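Local coordinates for protein capsid (Human calicivirus NLV/Boxer/2001/US, PDB 4RDK) that forms the shell of a norovirus particle and, in this protruding-domain fragment, binds fucose-containing glycans that probably serve in attachment to host cells, at residues B[84-89]-B[152-157]. Residues are numbered along the deposited sequence; the frame is centred on the assembly and turned at random.
Sequences YGVNLA and VKLEDN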
loop_
_atom_site.group_PDB
_atom_site.type_symbol
_atom_site.label_atom_id
_atom_site.label_comp_id
_atom_site.label_asym_id
_atom_site.label_seq_id
_atom_site.Cartn_x
_atom_site.Cartn_y
_atom_site.Cartn_z
ATOM N N TYR B 84 6.503 -24.781 14.985
ATOM C CA TYR B 84 6.517 -23.326 15.033
ATOM C C TYR B 84 5.249 -22.773 14.414
ATOM O O TYR B 84 4.635 -23.405 13.555
ATOM C CB TYR B 84 7.739 -22.761 14.304
ATOM C CG TYR B 84 9.058 -23.140 14.938
ATOM C CD1 TYR B 84 9.727 -22.259 15.781
ATOM C CD2 TYR B 84 9.625 -24.384 14.706
ATOM C CE1 TYR B 84 10.934 -22.608 16.367
ATOM C CE2 TYR B 84 10.821 -24.739 15.282
ATOM C CZ TYR B 84 11.473 -23.852 16.109
ATOM O OH TYR B 84 12.669 -24.229 16.674
ATOM N N GLY B 85 4.856 -21.584 14.849
ATOM C CA GLY B 85 3.641 -20.973 14.344
ATOM C C GLY B 85 3.553 -19.522 14.752
ATOM O O GLY B 85 4.444 -18.999 15.433
ATOM N N VAL B 86 2.480 -18.869 14.320
ATOM C CA VAL B 86 2.194 -17.499 14.731
ATOM C C VAL B 86 0.807 -17.447 15.349
ATOM O O VAL B 86 -0.155 -17.979 14.780
ATOM C CB VAL B 86 2.254 -16.512 13.540
ATOM C CG1 VAL B 86 1.785 -15.128 13.966
ATOM C CG2 VAL B 86 3.669 -16.430 12.991
ATOM N N ASN B 87 0.714 -16.834 16.525
ATOM C CA ASN B 87 -0.574 -16.505 17.113
ATOM C C ASN B 87 -0.946 -15.138 16.566
ATOM O O ASN B 87 -0.313 -14.139 16.905
ATOM C CB ASN B 87 -0.479 -16.480 18.637
ATOM C CG ASN B 87 -0.435 -17.869 19.232
ATOM O OD1 ASN B 87 -1.184 -18.751 18.812
ATOM N ND2 ASN B 87 0.454 -18.080 20.201
ATOM N N LEU B 88 -1.956 -15.109 15.701
ATOM C CA LEU B 88 -2.260 -13.929 14.899
ATOM C C LEU B 88 -2.962 -12.807 15.652
ATOM O O LEU B 88 -3.698 -13.046 16.610
ATOM C CB LEU B 88 -3.133 -14.333 13.710
ATOM C CG LEU B 88 -2.465 -15.265 12.693
ATOM C CD1 LEU B 88 -3.511 -15.829 11.749
ATOM C CD2 LEU B 88 -1.360 -14.547 11.920
ATOM N N ALA B 89 -2.723 -11.584 15.189
ATOM C CA ALA B 89 -3.444 -10.394 15.633
ATOM C C ALA B 89 -3.811 -9.577 14.399
ATOM O O ALA B 89 -3.394 -9.911 13.282
ATOM C CB ALA B 89 -2.582 -9.567 16.569
ATOM N N VAL B 152 -1.408 -20.032 12.513
ATOM C CA VAL B 152 -0.869 -20.668 11.313
ATOM C C VAL B 152 0.476 -21.300 11.643
ATOM O O VAL B 152 1.239 -20.776 12.457
ATOM C CB VAL B 152 -0.704 -19.685 10.135
ATOM C CG1 VAL B 152 -2.067 -19.156 9.691
ATOM C CG2 VAL B 152 0.237 -18.548 10.512
ATOM N N LYS B 153 0.751 -22.439 11.018
ATOM C CA LYS B 153 2.041 -23.099 11.159
ATOM C C LYS B 153 3.106 -22.429 10.292
ATOM O O LYS B 153 2.845 -22.053 9.141
ATOM C CB LYS B 153 1.919 -24.578 10.784
ATOM C CG LYS B 153 3.251 -25.307 10.775
ATOM C CD LYS B 153 3.087 -26.771 10.414
ATOM C CE LYS B 153 4.436 -27.472 10.425
ATOM N NZ LYS B 153 4.328 -28.932 10.184
ATOM N N LEU B 154 4.297 -22.258 10.864
ATOM C CA LEU B 154 5.472 -21.806 10.120
ATOM C C LEU B 154 6.343 -23.005 9.800
ATOM O O LEU B 154 6.552 -23.867 10.651
ATOM C CB LEU B 154 6.303 -20.826 10.948
ATOM C CG LEU B 154 5.651 -19.552 11.475
ATOM C CD1 LEU B 154 6.700 -18.591 12.027
ATOM C CD2 LEU B 154 4.837 -18.893 10.393
ATOM N N GLU B 155 6.857 -23.069 8.578
ATOM C CA GLU B 155 7.810 -24.123 8.247
ATOM C C GLU B 155 9.142 -23.818 8.920
ATOM O O GLU B 155 9.656 -22.708 8.823
ATOM C CB GLU B 155 7.976 -24.246 6.735
ATOM C CG GLU B 155 6.694 -24.666 6.030
ATOM C CD GLU B 155 6.174 -26.001 6.526
ATOM O OE1 GLU B 155 6.911 -27.009 6.412
ATOM O OE2 GLU B 155 5.035 -26.043 7.034
ATOM N N ASP B 156 9.703 -24.803 9.612
ATOM C CA ASP B 156 10.948 -24.573 10.329
ATOM C C ASP B 156 12.113 -24.473 9.352
ATOM O O ASP B 156 12.448 -25.444 8.676
ATOM C CB ASP B 156 11.194 -25.682 11.352
ATOM C CG ASP B 156 12.406 -25.414 12.228
ATOM O OD1 ASP B 156 12.995 -24.313 12.137
ATOM O OD2 ASP B 156 12.760 -26.309 13.024
ATOM N N ASN B 157 12.719 -23.289 9.282
ATOM C CA ASN B 157 13.870 -23.055 8.418
ATOM C C ASN B 157 15.166 -22.915 9.216
ATOM O O ASN B 157 16.180 -22.442 8.694
ATOM C CB ASN B 157 13.652 -21.827 7.528
ATOM C CG ASN B 157 13.478 -20.560 8.330
ATOM O OD1 ASN B 157 13.621 -20.564 9.550
ATOM N ND2 ASN B 157 13.171 -19.460 7.646
HETATM O O HOH W 1 6.987 -25.926 12.372
HETATM O O HOH W 2 14.703 -26.039 14.810
#
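The ring of Y84 and the carboxylate of D156 meet at a slant, their planes 45° apart, with OD2 of D156 3.4 Å from CE2 of Y84. CG of D156 stands anti to its own backbone N (chi1 -174°), which carries the carboxylate up to the ring. A water joins OD2 of D156 to OH of Y84, more tightly at the aspartate; D161 also hydrogen-bonds that hydroxyl, while OD1 of D156 takes the backbone N-H of N158. Further along, CG2 of V86 rests on both methyls of L154, 3.8 Å from CD2, and CB of V86 faces CG2 of V152. These residues share one face of an antiparallel sheet in the capsid protruding domain, where strand 83-89 lies between 72-80 and 151-154; I77 backs V86 and L154 from the neighbouring strand. V86 N donates to V152 O and L154 N to Y84 O, each at 2.9 Å. The return bond, V152 N to V86 O, is weak. G85 lies opposite K153, their CA atoms 4.2 Å apart. Beyond the last bridge, CD1 of L88 meets CG1 of V152 at 4.2 Å, the two side chains roughly perpendicular.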